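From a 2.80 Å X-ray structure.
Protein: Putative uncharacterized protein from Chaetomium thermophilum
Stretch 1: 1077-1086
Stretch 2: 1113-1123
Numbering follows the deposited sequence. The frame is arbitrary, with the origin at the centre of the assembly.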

ATOM      1  N   GLU A1077     -25.693  19.597  37.909  1.00 47.11           N
ATOM      2  CA  GLU A1077     -25.005  18.896  38.989  1.00 49.19           C
ATOM      3  C   GLU A1077     -25.967  17.993  39.749  1.00 50.10           C
ATOM      4  O   GLU A1077     -25.679  16.813  39.987  1.00 51.12           O
ATOM      5  N   PHE A1078     -27.126  18.534  40.130  1.00 40.49           N
ATOM      6  CA  PHE A1078     -28.106  17.751  40.873  1.00 41.94           C
ATOM      7  C   PHE A1078     -28.475  16.474  40.127  1.00 42.91           C
ATOM      8  O   PHE A1078     -28.383  15.370  40.677  1.00 43.83           O
ATOM      9  N   LEU A1079     -28.887  16.604  38.864  1.00 39.50           N
ATOM     10  CA  LEU A1079     -29.340  15.437  38.111  1.00 40.66           C
ATOM     11  C   LEU A1079     -28.199  14.458  37.854  1.00 41.83           C
ATOM     12  O   LEU A1079     -28.385  13.238  37.953  1.00 43.28           O
ATOM     13  N   PHE A1080     -27.010  14.968  37.526  1.00 49.62           N
ATOM     14  CA  PHE A1080     -25.869  14.091  37.287  1.00 51.75           C
ATOM     15  C   PHE A1080     -25.551  13.257  38.523  1.00 55.97           C
ATOM     16  O   PHE A1080     -25.401  12.031  38.438  1.00 58.33           O
ATOM     17  N   SER A1081     -25.443  13.904  39.686  1.00 61.65           N
ATOM     18  CA  SER A1081     -25.251  13.144  40.917  1.00 64.82           C
ATOM     19  C   SER A1081     -26.415  12.191  41.158  1.00 69.55           C
ATOM     20  O   SER A1081     -26.223  11.105  41.720  1.00 72.12           O
ATOM     21  N   GLU A1082     -27.623  12.571  40.732  1.00 66.01           N
ATOM     22  CA  GLU A1082     -28.759  11.662  40.810  1.00 69.96           C
ATOM     23  C   GLU A1082     -28.607  10.473  39.871  1.00 74.60           C
ATOM     24  O   GLU A1082     -29.330   9.484  40.026  1.00 77.04           O
ATOM     25  N   GLU A1083     -27.693  10.546  38.902  1.00 74.61           N
ATOM     26  CA  GLU A1083     -27.397   9.391  38.062  1.00 79.33           C
ATOM     27  C   GLU A1083     -26.264   8.546  38.628  1.00 86.42           C
ATOM     28  O   GLU A1083     -26.357   7.315  38.629  1.00 89.79           O
ATOM     29  N   LYS A1084     -25.187   9.177  39.105  1.00 74.93           N
ATOM     30  CA  LYS A1084     -24.174   8.422  39.837  1.00 80.25           C
ATOM     31  C   LYS A1084     -24.800   7.660  40.995  1.00 85.66           C
ATOM     32  O   LYS A1084     -24.342   6.566  41.344  1.00 88.01           O
ATOM     33  N   ARG A1085     -25.848   8.223  41.594  1.00126.97           N
ATOM     34  CA  ARG A1085     -26.600   7.574  42.660  1.00134.44           C
ATOM     35  C   ARG A1085     -27.196   6.254  42.187  1.00134.39           C
ATOM     36  O   ARG A1085     -26.817   5.184  42.675  1.00138.14           O
ATOM     37  N   SER A1086     -28.129   6.321  41.235  1.00101.17           N
ATOM     38  CA  SER A1086     -28.838   5.122  40.798  1.00103.65           C
ATOM     39  C   SER A1086     -27.883   4.113  40.170  1.00104.40           C
ATOM     40  O   SER A1086     -27.848   2.942  40.567  1.00106.86           O
ATOM     41  N   ASN A1113     -33.357  10.368  49.726  1.00101.52           N
ATOM     42  CA  ASN A1113     -33.935   9.935  48.456  1.00 98.45           C
ATOM     43  C   ASN A1113     -34.683  11.117  47.853  1.00 96.77           C
ATOM     44  O   ASN A1113     -35.723  11.531  48.377  1.00 95.71           O
ATOM     45  N   TYR A1114     -34.159  11.654  46.753  1.00 63.10           N
ATOM     46  CA  TYR A1114     -34.679  12.871  46.138  1.00 59.44           C
ATOM     47  C   TYR A1114     -35.328  12.594  44.785  1.00 58.13           C
ATOM     48  O   TYR A1114     -35.125  13.334  43.820  1.00 54.52           O
ATOM     49  N   ASP A1115     -36.124  11.528  44.699  1.00 88.60           N
ATOM     50  CA  ASP A1115     -36.805  11.209  43.448  1.00 88.77           C
ATOM     51  C   ASP A1115     -37.946  12.187  43.182  1.00 87.03           C
ATOM     52  O   ASP A1115     -37.996  12.836  42.130  1.00 85.30           O
ATOM     53  N   ASP A1116     -38.873  12.309  44.136  1.00 89.24           N
ATOM     54  CA  ASP A1116     -40.036  13.167  43.936  1.00 88.24           C
ATOM     55  C   ASP A1116     -39.640  14.633  43.795  1.00 84.67           C
ATOM     56  O   ASP A1116     -40.334  15.401  43.119  1.00 84.77           O
ATOM     57  N   VAL A1117     -38.537  15.041  44.425  1.00 70.31           N
ATOM     58  CA  VAL A1117     -38.008  16.390  44.224  1.00 68.46           C
ATOM     59  C   VAL A1117     -37.583  16.568  42.770  1.00 66.86           C
ATOM     60  O   VAL A1117     -38.042  17.480  42.064  1.00 67.04           O
ATOM     61  N   ALA A1118     -36.691  15.685  42.311  1.00 52.14           N
ATOM     62  CA  ALA A1118     -36.216  15.731  40.934  1.00 50.20           C
ATOM     63  C   ALA A1118     -37.375  15.788  39.950  1.00 49.70           C
ATOM     64  O   ALA A1118     -37.351  16.571  38.995  1.00 48.74           O
ATOM     65  N   SER A1119     -38.407  14.971  40.170  1.00 56.99           N
ATOM     66  CA  SER A1119     -39.547  14.977  39.260  1.00 57.18           C
ATOM     67  C   SER A1119     -40.325  16.283  39.352  1.00 56.12           C
ATOM     68  O   SER A1119     -40.719  16.851  38.327  1.00 56.75           O
ATOM     69  N   ALA A1120     -40.566  16.770  40.570  1.00 50.57           N
ATOM     70  CA  ALA A1120     -41.265  18.038  40.748  1.00 50.07           C
ATOM     71  C   ALA A1120     -40.623  19.137  39.908  1.00 49.68           C
ATOM     72  O   ALA A1120     -41.250  19.704  38.999  1.00 51.23           O
ATOM     73  N   THR A1121     -39.356  19.446  40.192  1.00 69.55           N
ATOM     74  CA  THR A1121     -38.720  20.559  39.494  1.00 68.11           C
ATOM     75  C   THR A1121     -38.529  20.250  38.013  1.00 69.31           C
ATOM     76  O   THR A1121     -38.679  21.136  37.163  1.00 68.73           O
ATOM     77  N   THR A1122     -38.202  18.999  37.686  1.00 44.38           N
ATOM     78  CA  THR A1122     -38.066  18.603  36.287  1.00 43.72           C
ATOM     79  C   THR A1122     -39.319  18.958  35.497  1.00 44.26           C
ATOM     80  O   THR A1122     -39.243  19.542  34.411  1.00 43.99           O
ATOM     81  N   HIS A1123     -40.489  18.602  36.028  1.00 69.57           N
ATOM     82  CA  HIS A1123     -41.727  18.909  35.325  1.00 71.72           C
ATOM     83  C   HIS A1123     -41.988  20.407  35.295  1.00 70.37           C
ATOM     84  O   HIS A1123     -42.448  20.938  34.278  1.00 70.99           O
TER

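The two helices run closer to antiparallel than parallel, with 143° between their N-to-C directions, and their axes approach no nearer than 11.4 Å. F1078 is the most heavily covered residue between them. Its CA-to-CB bond points toward stretch 2, chi1 is t (168°), and the residue has 64 Å² covered, the largest value in the contact. The ring meets its neighbours partly by its edge: A1118 CA lies near the ring plane, 3.7 Å from F1078 CE2, and the carbonyl of Y1114 is also at the edge, with Y1114 O 4.1 Å from F1078 CZ. The A1118 side chain also touches the ring, with A1118 CB 3.8 Å from F1078 CZ. V1117 has chi1 t, and V1117 CG1 lies 4.3 Å from F1078 CZ.

One turn further along stretch 1, E1082 (42 Å²) also points in, with chi1 and chi2 both m. E1082 OE2 sits 3.6 Å from Y1114 CB, at the edge of the tyrosine ring. Y1114, the N-cap residue, has an equal 42 Å² covered; its CA-to-CB bond points toward stretch 1, but with chi1 m the end of the side chain leads away, so CB makes the approach to E1082.

No hydrogen bond crosses between the stretches; the polar link is electrostatic. R1085 NH1 lies 3.4 Å from D1115 OD1 in a salt bridge, but the oxygen sits over one face of the guanidinium, so no N-H points at it. R1085 also bridges E1082 within its helix, R1085 NH2 to E1082 OE1 at 2.6 Å. The arginine thus offsets the like charges of E1082 OE1 and D1115 OD1, 4.1 Å apart, although R1085 is poorly ordered, so the position of its guanidinium is less certain.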

ATOM      1  CB  GLU A1077     -24.348  19.902  39.933  1.00 50.20           C
ATOM      2  CG  GLU A1077     -23.271  20.750  39.279  1.00 50.72           C
ATOM      3  CD  GLU A1077     -22.166  19.910  38.674  1.00 51.84           C
ATOM      4  OE1 GLU A1077     -21.749  18.927  39.322  1.00 52.77           O
ATOM      5  OE2 GLU A1077     -21.727  20.224  37.547  1.00 51.39           O
ATOM      6  CB  PHE A1078     -29.350  18.600  41.139  1.00 41.49           C
ATOM      7  CG  PHE A1078     -30.527  17.815  41.646  1.00 41.99           C
ATOM      8  CD1 PHE A1078     -30.395  16.963  42.728  1.00 42.41           C
ATOM      9  CD2 PHE A1078     -31.769  17.945  41.048  1.00 42.12           C
ATOM     10  CE1 PHE A1078     -31.478  16.243  43.196  1.00 43.74           C
ATOM     11  CE2 PHE A1078     -32.858  17.229  41.513  1.00 42.91           C
ATOM     12  CZ  PHE A1078     -32.712  16.378  42.588  1.00 43.76           C
ATOM     13  CB  LEU A1079     -29.975  15.890  36.799  1.00 39.77           C
ATOM     14  CG  LEU A1079     -31.270  16.684  36.988  1.00 40.21           C
ATOM     15  CD1 LEU A1079     -31.593  17.510  35.757  1.00 39.12           C
ATOM     16  CD2 LEU A1079     -32.419  15.745  37.318  1.00 42.43           C
ATOM     17  CB  PHE A1080     -24.658  14.918  36.860  1.00 49.80           C
ATOM     18  CG  PHE A1080     -24.595  15.176  35.383  1.00 48.34           C
ATOM     19  CD1 PHE A1080     -25.731  15.546  34.681  1.00 47.53           C
ATOM     20  CD2 PHE A1080     -23.399  15.053  34.696  1.00 47.90           C
ATOM     21  CE1 PHE A1080     -25.677  15.782  33.321  1.00 46.53           C
ATOM     22  CE2 PHE A1080     -23.337  15.290  33.336  1.00 47.10           C
ATOM     23  CZ  PHE A1080     -24.478  15.654  32.648  1.00 46.44           C
ATOM     24  CB  SER A1081     -25.077  14.091  42.105  1.00 63.73           C
ATOM     25  OG  SER A1081     -26.246  14.859  42.325  1.00 63.49           O
ATOM     26  CB  GLU A1082     -30.056  12.411  40.495  1.00 68.19           C
ATOM     27  CG  GLU A1082     -30.573  13.258  41.643  1.00 67.29           C
ATOM     28  CD  GLU A1082     -31.265  12.431  42.709  1.00 68.21           C
ATOM     29  OE1 GLU A1082     -32.150  11.626  42.354  1.00 68.87           O
ATOM     30  OE2 GLU A1082     -30.918  12.579  43.901  1.00 67.88           O
ATOM     31  CB  GLU A1083     -27.053   9.839  36.642  1.00 75.89           C
ATOM     32  CG  GLU A1083     -28.252  10.333  35.870  1.00 73.54           C
ATOM     33  CD  GLU A1083     -27.936  10.615  34.419  1.00 70.67           C
ATOM     34  OE1 GLU A1083     -26.838  10.237  33.960  1.00 69.80           O
ATOM     35  OE2 GLU A1083     -28.788  11.219  33.737  1.00 69.61           O
ATOM     36  CB  LYS A1084     -23.082   9.359  40.358  1.00 79.97           C
ATOM     37  CG  LYS A1084     -22.344  10.134  39.281  1.00 78.92           C
ATOM     38  CD  LYS A1084     -21.332  11.087  39.898  1.00 80.62           C
ATOM     39  CE  LYS A1084     -20.704  11.994  38.854  1.00 80.62           C
ATOM     40  NZ  LYS A1084     -19.793  12.997  39.473  1.00 81.43           N
ATOM     41  CB  ARG A1085     -27.702   8.518  43.149  1.00134.34           C
ATOM     42  CG  ARG A1085     -28.738   7.896  44.081  1.00136.71           C
ATOM     43  CD  ARG A1085     -29.872   8.872  44.360  1.00135.55           C
ATOM     44  NE  ARG A1085     -30.531   9.307  43.128  1.00134.28           N
ATOM     45  CZ  ARG A1085     -31.541   8.668  42.540  1.00135.02           C
ATOM     46  NH1 ARG A1085     -32.032   7.552  43.063  1.00136.85           N
ATOM     47  NH2 ARG A1085     -32.064   9.149  41.420  1.00133.84           N
ATOM     48  CB  SER A1086     -29.945   5.501  39.814  1.00172.11           C
ATOM     49  OG  SER A1086     -30.926   6.309  40.438  1.00171.93           O
ATOM     50  CB  ASN A1113     -34.865   8.738  48.655  1.00100.55           C
ATOM     51  CG  ASN A1113     -35.563   8.325  47.374  1.00100.15           C
ATOM     52  OD1 ASN A1113     -36.651   8.809  47.061  1.00100.48           O
ATOM     53  ND2 ASN A1113     -34.937   7.425  46.624  1.00 99.76           N
ATOM     54  CB  TYR A1114     -33.570  13.909  45.983  1.00 58.21           C
ATOM     55  CG  TYR A1114     -32.819  14.198  47.263  1.00 58.21           C
ATOM     56  CD1 TYR A1114     -33.393  14.963  48.269  1.00 58.40           C
ATOM     57  CD2 TYR A1114     -31.534  13.710  47.464  1.00 58.25           C
ATOM     58  CE1 TYR A1114     -32.712  15.231  49.442  1.00 59.31           C
ATOM     59  CE2 TYR A1114     -30.844  13.974  48.633  1.00 59.23           C
ATOM     60  CZ  TYR A1114     -31.437  14.734  49.618  1.00 60.87           C
ATOM     61  OH  TYR A1114     -30.758  15.003  50.785  1.00 63.97           O
ATOM     62  CB  ASP A1115     -37.327   9.770  43.490  1.00 93.34           C
ATOM     63  CG  ASP A1115     -36.226   8.757  43.742  1.00 96.35           C
ATOM     64  OD1 ASP A1115     -35.084   8.991  43.292  1.00 96.02           O
ATOM     65  OD2 ASP A1115     -36.504   7.724  44.390  1.00 98.67           O
ATOM     66  CB  ASP A1116     -41.022  12.984  45.091  1.00 90.73           C
ATOM     67  CG  ASP A1116     -40.375  13.175  46.449  1.00 91.49           C
ATOM     68  OD1 ASP A1116     -39.137  13.047  46.543  1.00 90.48           O
ATOM     69  OD2 ASP A1116     -41.109  13.443  47.424  1.00 93.49           O
ATOM     70  CB  VAL A1117     -36.835  16.647  45.188  1.00 67.94           C
ATOM     71  CG1 VAL A1117     -36.076  17.922  44.823  1.00 65.61           C
ATOM     72  CG2 VAL A1117     -37.340  16.715  46.627  1.00 69.66           C
ATOM     73  CB  ALA A1118     -35.334  14.513  40.651  1.00 50.33           C
ATOM     74  CB  SER A1119     -40.462  13.791  39.553  1.00 59.93           C
ATOM     75  OG  SER A1119     -41.573  13.801  38.674  1.00 61.50           O
ATOM     76  CB  ALA A1120     -41.271  18.421  42.230  1.00 49.38           C
ATOM     77  CB  THR A1121     -37.388  20.898  40.154  1.00 66.04           C
ATOM     78  OG1 THR A1121     -36.618  19.703  40.331  1.00 66.08           O
ATOM     79  CG2 THR A1121     -37.630  21.553  41.498  1.00 65.76           C
ATOM     80  CB  THR A1122     -37.781  17.102  36.191  1.00 44.86           C
ATOM     81  OG1 THR A1122     -36.472  16.829  36.705  1.00 44.10           O
ATOM     82  CG2 THR A1122     -37.862  16.616  34.745  1.00 44.51           C
ATOM     83  CB  HIS A1123     -42.899  18.167  35.965  1.00 75.97           C
ATOM     84  CG  HIS A1123     -43.106  16.789  35.418  1.00 78.57           C
ATOM     85  ND1 HIS A1123     -43.738  16.555  34.216  1.00 80.02           N
ATOM     86  CD2 HIS A1123     -42.759  15.573  35.903  1.00 79.64           C
ATOM     87  CE1 HIS A1123     -43.774  15.255  33.985  1.00 81.49           C
ATOM     88  NE2 HIS A1123     -43.188  14.636  34.993  1.00 81.15           N
TER